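PDB 3IWG: acetyltransferase, GNAT family from Colwellia psychrerythraea, which probably transfers an acyl group, most likely acetyl from acetyl-CoA as in other GNAT enzymes, to an acceptor that remains unidentified. Local coordinates for residues A[58-70]-A[97-109]. Numbering follows the deposited sequence.
Sequences CCVNDDGYLLQYY and VKGAFVSTAELNY
Y65 lies across K98, G99 and F101 where strands 65-70 and 99-103 run parallel, their axes 29° apart. Three backbone bonds set the register: K98 N to G64 O, L66 N to G99 O (2.9 Å), and F101 N to L66 O, nearly straight. From this frame the Y65 side chain can be followed outward. Its CB lies 3.6 Å from F101 CE2, which CG also faces. With CG anti to the carbonyl carbon (chi1 -74°), the ring swings over the neighbouring strand, and CD2 comes to 3.3 Å from G99 C. CE2 rests against G99 CA at 3.5 Å; a CB on G99 would collide with Y65 CE2, consistent with a glycine here. CE1 lies by K98 CB and CD, and CZ is 3.9 Å from K98 CB. That CB sits over one ring face, toward the rim, 4.2 Å from the centroid and 23° off the normal, a CH-pi contact, while the F101 ring meets the Y65 ring obliquely. The tip, OH, passes beyond this pair of strands to a hydrogen bond with E272. A serine in place of Y65 would probably leave E272 without this partner and open a gap over G99 and K98 CB where the ring had lain. Further along, Y69 CB sits over one face of the Y109 ring, 3.6 Å from Y109 CD1, with V102 CG2 on the opposite face. The parallel pairing belongs to the beta-alpha-beta unit of strand 65-71, helix 76-87 and strand 99-103 within a GNAT domain; strand 53-60 pairs antiparallel with 65-71, strand 262-273 flanks 99-103, helix 33-39 packs on L67, and helix 107-116 meets A100 and Y69.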
loop_
_atom_site.group_PDB
_atom_site.type_symbol
_atom_site.label_atom_id
_atom_site.label_comp_id
_atom_site.label_asym_id
_atom_site.label_seq_id
_atom_site.Cartn_x
_atom_site.Cartn_y
_atom_site.Cartn_z
ATOM N N CYS A 58 18.699 2.700 18.611
ATOM C CA CYS A 58 17.624 3.668 18.609
ATOM C C CYS A 58 17.230 3.975 17.180
ATOM O O CYS A 58 17.933 3.589 16.254
ATOM C CB CYS A 58 18.033 4.947 19.352
ATOM S SG CYS A 58 19.155 5.989 18.498
ATOM N N CYS A 59 16.096 4.654 17.007
ATOM C CA CYS A 59 15.718 5.186 15.683
ATOM C C CYS A 59 15.156 6.587 15.721
ATOM O O CYS A 59 14.447 6.996 16.672
ATOM C CB CYS A 59 14.798 4.214 14.926
ATOM S SG CYS A 59 13.214 4.015 15.612
ATOM N N VAL A 60 15.553 7.365 14.725
ATOM C CA VAL A 60 15.208 8.784 14.673
ATOM C C VAL A 60 14.453 9.003 13.376
ATOM O O VAL A 60 14.934 8.656 12.306
ATOM C CB VAL A 60 16.455 9.666 14.677
ATOM C CG1 VAL A 60 16.095 11.180 14.608
ATOM C CG2 VAL A 60 17.351 9.324 15.872
ATOM N N ASN A 61 13.264 9.578 13.470
ATOM C CA ASN A 61 12.505 9.884 12.292
ATOM C C ASN A 61 13.079 11.088 11.551
ATOM O O ASN A 61 14.077 11.691 11.959
ATOM C CB ASN A 61 10.984 10.018 12.620
ATOM C CG ASN A 61 10.583 11.357 13.238
ATOM O OD1 ASN A 61 11.379 12.280 13.418
ATOM N ND2 ASN A 61 9.324 11.442 13.583
ATOM N N ASP A 62 12.409 11.417 10.465
ATOM C CA ASP A 62 12.802 12.518 9.593
ATOM C C ASP A 62 12.773 13.899 10.186
ATOM O O ASP A 62 13.499 14.776 9.749
ATOM C CB ASP A 62 11.892 12.512 8.353
ATOM C CG ASP A 62 12.479 11.722 7.240
ATOM O OD1 ASP A 62 13.614 11.186 7.455
ATOM O OD2 ASP A 62 11.835 11.668 6.145
ATOM N N ASP A 63 11.913 14.107 11.159
ATOM C CA ASP A 63 11.847 15.395 11.818
ATOM C C ASP A 63 12.881 15.544 12.884
ATOM O O ASP A 63 13.024 16.634 13.407
ATOM C CB ASP A 63 10.453 15.615 12.359
ATOM C CG ASP A 63 9.439 15.682 11.242
ATOM O OD1 ASP A 63 9.632 16.560 10.375
ATOM O OD2 ASP A 63 8.508 14.835 11.168
ATOM N N GLY A 64 13.644 14.490 13.180
ATOM C CA GLY A 64 14.654 14.554 14.244
ATOM C C GLY A 64 14.173 14.055 15.603
ATOM O O GLY A 64 14.755 14.374 16.632
ATOM N N TYR A 65 13.144 13.225 15.600
ATOM C CA TYR A 65 12.581 12.745 16.825
ATOM C C TYR A 65 12.791 11.272 16.966
ATOM O O TYR A 65 12.442 10.488 16.071
ATOM C CB TYR A 65 11.085 13.046 16.893
ATOM C CG TYR A 65 10.811 14.507 17.145
ATOM C CD1 TYR A 65 10.724 15.408 16.099
ATOM C CD2 TYR A 65 10.685 14.987 18.442
ATOM C CE1 TYR A 65 10.508 16.770 16.334
ATOM C CE2 TYR A 65 10.459 16.322 18.689
ATOM C CZ TYR A 65 10.364 17.214 17.639
ATOM O OH TYR A 65 10.123 18.535 17.903
ATOM N N LEU A 66 13.340 10.914 18.121
ATOM C CA LEU A 66 13.459 9.535 18.509
ATOM C C LEU A 66 12.102 8.888 18.550
ATOM O O LEU A 66 11.104 9.496 18.912
ATOM C CB LEU A 66 14.142 9.390 19.879
ATOM C CG LEU A 66 15.672 9.291 19.943
ATOM C CD1 LEU A 66 16.325 10.384 19.141
ATOM C CD2 LEU A 66 16.209 9.344 21.429
ATOM N N LEU A 67 12.078 7.638 18.172
ATOM C CA LEU A 67 10.883 6.845 18.203
ATOM C C LEU A 67 11.098 5.637 19.097
ATOM O O LEU A 67 10.152 5.154 19.683
ATOM C CB LEU A 67 10.486 6.389 16.757
ATOM C CG LEU A 67 9.979 7.455 15.732
ATOM C CD1 LEU A 67 9.320 6.822 14.437
ATOM C CD2 LEU A 67 8.976 8.478 16.313
ATOM N N GLN A 68 12.329 5.120 19.149
ATOM C CA GLN A 68 12.656 3.905 19.914
ATOM C C GLN A 68 14.081 4.040 20.465
ATOM O O GLN A 68 14.940 4.658 19.819
ATOM C CB GLN A 68 12.570 2.657 19.022
ATOM C CG GLN A 68 11.201 2.364 18.460
ATOM C CD GLN A 68 11.152 1.074 17.598
ATOM O OE1 GLN A 68 12.146 0.672 17.009
ATOM N NE2 GLN A 68 9.969 0.453 17.511
ATOM N N TYR A 69 14.298 3.485 21.651
ATOM C CA TYR A 69 15.609 3.449 22.301
ATOM C C TYR A 69 15.671 2.228 23.220
ATOM O O TYR A 69 14.707 1.916 23.947
ATOM C CB TYR A 69 15.835 4.689 23.117
ATOM C CG TYR A 69 17.132 4.693 23.922
ATOM C CD1 TYR A 69 17.231 4.063 25.165
ATOM C CD2 TYR A 69 18.262 5.351 23.433
ATOM C CE1 TYR A 69 18.450 4.079 25.890
ATOM C CE2 TYR A 69 19.454 5.360 24.129
ATOM C CZ TYR A 69 19.535 4.748 25.362
ATOM O OH TYR A 69 20.721 4.820 26.013
ATOM N N TYR A 70 16.781 1.517 23.171
ATOM C CA TYR A 70 16.909 0.324 23.978
ATOM C C TYR A 70 18.379 -0.002 24.165
ATOM O O TYR A 70 19.135 -0.021 23.190
ATOM C CB TYR A 70 16.188 -0.858 23.330
ATOM C CG TYR A 70 16.342 -2.130 24.096
ATOM C CD1 TYR A 70 15.475 -2.433 25.122
ATOM C CD2 TYR A 70 17.385 -3.004 23.838
ATOM C CE1 TYR A 70 15.601 -3.569 25.861
ATOM C CE2 TYR A 70 17.529 -4.176 24.572
ATOM C CZ TYR A 70 16.636 -4.446 25.602
ATOM O OH TYR A 70 16.754 -5.583 26.367
ATOM N N VAL A 97 19.318 15.771 17.316
ATOM C CA VAL A 97 18.016 15.213 17.620
ATOM C C VAL A 97 17.219 16.243 18.415
ATOM O O VAL A 97 17.728 16.821 19.372
ATOM C CB VAL A 97 18.163 13.966 18.447
ATOM C CG1 VAL A 97 16.798 13.461 18.852
ATOM C CG2 VAL A 97 18.924 12.908 17.660
ATOM N N LYS A 98 15.984 16.494 18.001
ATOM C CA LYS A 98 15.164 17.544 18.601
ATOM C C LYS A 98 14.349 17.080 19.785
ATOM O O LYS A 98 13.953 17.907 20.615
ATOM C CB LYS A 98 14.171 18.079 17.583
ATOM C CG LYS A 98 14.761 18.960 16.517
ATOM C CD LYS A 98 13.681 19.237 15.478
ATOM C CE LYS A 98 14.129 20.200 14.415
ATOM N NZ LYS A 98 13.291 20.006 13.197
ATOM N N GLY A 99 14.054 15.777 19.837
ATOM C CA GLY A 99 13.108 15.285 20.806
ATOM C C GLY A 99 12.810 13.819 20.714
ATOM O O GLY A 99 13.513 13.043 20.063
ATOM N N ALA A 100 11.763 13.411 21.390
ATOM C CA ALA A 100 11.401 12.004 21.351
ATOM C C ALA A 100 9.918 11.837 21.454
ATOM O O ALA A 100 9.227 12.695 22.031
ATOM C CB ALA A 100 12.079 11.255 22.461
ATOM N N PHE A 101 9.443 10.758 20.849
ATOM C CA PHE A 101 8.122 10.234 21.114
ATOM C C PHE A 101 8.322 8.921 21.858
ATOM O O PHE A 101 9.159 8.068 21.472
ATOM C CB PHE A 101 7.318 9.951 19.829
ATOM C CG PHE A 101 6.986 11.201 18.984
ATOM C CD1 PHE A 101 5.781 11.880 19.170
ATOM C CD2 PHE A 101 7.862 11.653 18.013
ATOM C CE1 PHE A 101 5.438 13.021 18.397
ATOM C CE2 PHE A 101 7.553 12.774 17.226
ATOM C CZ PHE A 101 6.332 13.466 17.407
ATOM N N VAL A 102 7.510 8.753 22.891
ATOM C CA VAL A 102 7.626 7.678 23.815
ATOM C C VAL A 102 6.312 7.543 24.550
ATOM O O VAL A 102 5.638 8.535 24.786
ATOM C CB VAL A 102 8.764 7.961 24.819
ATOM C CG1 VAL A 102 8.375 9.090 25.710
ATOM C CG2 VAL A 102 9.145 6.717 25.589
ATOM N N SER A 103 5.928 6.296 24.859
ATOM C CA SER A 103 4.753 6.092 25.681
ATOM C C SER A 103 5.099 5.792 27.109
ATOM O O SER A 103 6.194 5.334 27.434
ATOM C CB SER A 103 3.862 4.972 25.164
ATOM O OG SER A 103 4.411 3.702 25.428
ATOM N N THR A 104 4.087 5.963 27.930
ATOM C CA THR A 104 4.127 5.558 29.303
ATOM C C THR A 104 4.275 4.064 29.533
ATOM O O THR A 104 4.351 3.643 30.698
ATOM C CB THR A 104 2.859 6.049 29.990
ATOM O OG1 THR A 104 1.723 5.409 29.397
ATOM C CG2 THR A 104 2.759 7.584 29.822
ATOM N N ALA A 105 4.333 3.263 28.449
ATOM C CA ALA A 105 4.496 1.821 28.554
ATOM C C ALA A 105 5.911 1.426 28.223
ATOM O O ALA A 105 6.249 0.212 28.293
ATOM C CB ALA A 105 3.524 1.085 27.592
ATOM N N GLU A 106 6.746 2.401 27.822
ATOM C CA GLU A 106 8.178 2.083 27.618
ATOM C C GLU A 106 9.025 2.754 28.714
ATOM O O GLU A 106 9.482 3.898 28.589
ATOM C CB GLU A 106 8.644 2.454 26.201
ATOM C CG GLU A 106 7.718 1.953 25.045
ATOM C CD GLU A 106 7.530 2.995 23.938
ATOM O OE1 GLU A 106 8.432 3.121 23.088
ATOM O OE2 GLU A 106 6.467 3.680 23.925
ATOM N N LEU A 107 9.227 2.016 29.805
ATOM C CA LEU A 107 9.583 2.644 31.085
ATOM C C LEU A 107 10.980 3.184 31.010
ATOM O O LEU A 107 11.214 4.338 31.332
ATOM C CB LEU A 107 9.418 1.643 32.236
ATOM C CG LEU A 107 7.984 1.204 32.603
ATOM C CD1 LEU A 107 7.964 0.095 33.693
ATOM C CD2 LEU A 107 7.122 2.388 33.002
ATOM N N ASN A 108 11.910 2.363 30.541
ATOM C CA ASN A 108 13.302 2.784 30.462
ATOM C C ASN A 108 13.524 3.943 29.521
ATOM O O ASN A 108 14.253 4.860 29.813
ATOM C CB ASN A 108 14.202 1.619 30.095
ATOM C CG ASN A 108 14.547 0.744 31.296
ATOM O OD1 ASN A 108 14.307 -0.463 31.292
ATOM N ND2 ASN A 108 15.151 1.341 32.305
ATOM N N TYR A 109 12.870 3.921 28.380
ATOM C CA TYR A 109 13.089 4.958 27.367
ATOM C C TYR A 109 12.439 6.214 27.887
ATOM O O TYR A 109 13.010 7.308 27.826
ATOM C CB TYR A 109 12.521 4.427 26.027
ATOM C CG TYR A 109 12.332 5.373 24.859
ATOM C CD1 TYR A 109 13.099 6.503 24.701
ATOM C CD2 TYR A 109 11.384 5.087 23.878
ATOM C CE1 TYR A 109 12.934 7.337 23.603
ATOM C CE2 TYR A 109 11.205 5.925 22.796
ATOM C CZ TYR A 109 11.977 7.047 22.658
ATOM O OH TYR A 109 11.764 7.919 21.596
#